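Local structure of uncharacterized protein YppE (Bacillus subtilis, 2IM8) at residues N47-A51 with F82-V86. The protein is of unknown function but folds as a compact all-helical bundle of four helices and belongs to the bacterial DUF1798 family. Residues are numbered along the deposited sequence; the frame is centred on the assembly and turned at random.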
loop_
_atom_site.group_PDB
_atom_site.type_symbol
_atom_site.label_atom_id
_atom_site.label_comp_id
_atom_site.label_asym_id
_atom_site.label_seq_id
_atom_site.Cartn_x
_atom_site.Cartn_y
_atom_site.Cartn_z
ATOM N N ASN A 47 9.073 -3.106 -1.221
ATOM C CA ASN A 47 7.668 -2.754 -1.298
ATOM C C ASN A 47 7.151 -2.743 -2.721
ATOM O O ASN A 47 5.955 -2.953 -2.974
ATOM C CB ASN A 47 7.447 -1.434 -0.568
ATOM C CG ASN A 47 7.378 -1.643 0.922
ATOM O OD1 ASN A 47 6.522 -2.385 1.397
ATOM N ND2 ASN A 47 8.286 -1.019 1.671
ATOM N N ASP A 48 8.070 -2.557 -3.657
ATOM C CA ASP A 48 7.724 -2.581 -5.058
ATOM C C ASP A 48 7.313 -4.015 -5.385
ATOM O O ASP A 48 6.308 -4.239 -6.067
ATOM C CB ASP A 48 8.926 -2.172 -5.906
ATOM C CG ASP A 48 8.643 -2.246 -7.390
ATOM O OD1 ASP A 48 8.690 -3.362 -7.946
ATOM O OD2 ASP A 48 8.361 -1.192 -8.001
ATOM N N GLU A 49 8.089 -4.984 -4.893
ATOM C CA GLU A 49 7.796 -6.399 -5.131
ATOM C C GLU A 49 6.478 -6.777 -4.486
ATOM O O GLU A 49 5.654 -7.466 -5.086
ATOM C CB GLU A 49 8.892 -7.297 -4.556
ATOM C CG GLU A 49 10.241 -7.171 -5.228
ATOM C CD GLU A 49 11.292 -8.054 -4.570
ATOM O OE1 GLU A 49 11.082 -9.288 -4.505
ATOM O OE2 GLU A 49 12.325 -7.512 -4.115
ATOM N N LEU A 50 6.290 -6.334 -3.249
ATOM C CA LEU A 50 5.063 -6.610 -2.513
ATOM C C LEU A 50 3.842 -6.056 -3.261
ATOM O O LEU A 50 2.869 -6.771 -3.476
ATOM C CB LEU A 50 5.151 -5.986 -1.117
ATOM C CG LEU A 50 3.920 -6.003 -0.203
ATOM C CD1 LEU A 50 3.363 -7.407 -0.095
ATOM C CD2 LEU A 50 4.316 -5.468 1.177
ATOM N N ALA A 51 3.908 -4.788 -3.660
ATOM C CA ALA A 51 2.806 -4.133 -4.359
ATOM C C ALA A 51 2.436 -4.824 -5.669
ATOM O O ALA A 51 1.254 -4.950 -5.991
ATOM C CB ALA A 51 3.147 -2.659 -4.627
ATOM N N PHE A 82 1.454 4.052 -3.450
ATOM C CA PHE A 82 2.100 3.301 -2.386
ATOM C C PHE A 82 3.609 3.513 -2.402
ATOM O O PHE A 82 4.221 3.741 -1.357
ATOM C CB PHE A 82 1.776 1.816 -2.535
ATOM C CG PHE A 82 2.380 0.946 -1.466
ATOM C CD1 PHE A 82 1.909 0.991 -0.154
ATOM C CD2 PHE A 82 3.412 0.067 -1.774
ATOM C CE1 PHE A 82 2.462 0.163 0.839
ATOM C CE2 PHE A 82 3.971 -0.767 -0.786
ATOM C CZ PHE A 82 3.491 -0.712 0.520
ATOM N N LEU A 83 4.217 3.435 -3.585
ATOM C CA LEU A 83 5.662 3.636 -3.687
ATOM C C LEU A 83 6.065 5.063 -3.346
ATOM O O LEU A 83 7.143 5.293 -2.796
ATOM C CB LEU A 83 6.166 3.272 -5.085
ATOM C CG LEU A 83 6.446 1.788 -5.341
ATOM C CD1 LEU A 83 5.231 0.962 -4.990
ATOM C CD2 LEU A 83 6.823 1.595 -6.801
ATOM N N GLU A 84 5.221 6.033 -3.677
ATOM C CA GLU A 84 5.562 7.407 -3.324
ATOM C C GLU A 84 5.503 7.501 -1.800
ATOM O O GLU A 84 6.397 8.070 -1.169
ATOM C CB GLU A 84 4.595 8.408 -3.951
ATOM C CG GLU A 84 4.753 9.823 -3.383
ATOM C CD GLU A 84 4.002 10.893 -4.154
ATOM O OE1 GLU A 84 2.933 10.591 -4.732
ATOM O OE2 GLU A 84 4.485 12.050 -4.159
ATOM N N LEU A 85 4.449 6.924 -1.220
ATOM C CA LEU A 85 4.261 6.924 0.230
ATOM C C LEU A 85 5.497 6.342 0.912
ATOM O O LEU A 85 5.997 6.907 1.886
ATOM C CB LEU A 85 2.990 6.131 0.589
ATOM C CG LEU A 85 2.762 5.365 1.906
ATOM C CD1 LEU A 85 3.473 6.004 3.093
ATOM C CD2 LEU A 85 1.249 5.291 2.145
ATOM N N VAL A 86 6.007 5.231 0.386
ATOM C CA VAL A 86 7.188 4.614 0.978
ATOM C C VAL A 86 8.413 5.529 0.924
ATOM O O VAL A 86 9.049 5.787 1.947
ATOM C CB VAL A 86 7.519 3.269 0.306
ATOM C CG1 VAL A 86 8.865 2.749 0.819
ATOM C CG2 VAL A 86 6.417 2.255 0.617
#
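The phenyl ring of F82 reaches across to helix 36-64 and overlaps two residues one turn apart there, with N47 CB lying 3.5 Å from F82 CE2 and A51 CB 4.0 Å from F82 CD2. Its t rotamer carries the ring into the space between the helices, and both neighbours meet it obliquely. L83 leaves its helix sideways, yet its branched end turns in: L83 CD1 sits 4.2 Å from A51 CB, and L83 CD2 comes within 3.4 Å of D48 OD2, a van der Waals contact at the more open margin. One turn beyond F82, V86 CG1 packs 3.9 Å from N47 ND2. That amide is not left without a partner, because N47 ND2 donates a hydrogen bond to A43 O of its own helix. The two segments run nearly antiparallel, at 156°, with axes 10.3 Å apart; the small methyl of A51 leaves room for F82 and L83 at this spacing. Helix 3-29 covers the inner side, where V16 touches both N47 and F82, while V106 of helix 96-121 also meets F82, so the ring helps join all four helices of the bundle. No hydrogen bond or salt bridge links the two segments, which implies that they meet through van der Waals packing, with A51 against F82 and L83 as its apolar part and N47 and D48 adding only van der Waals contacts across this interface.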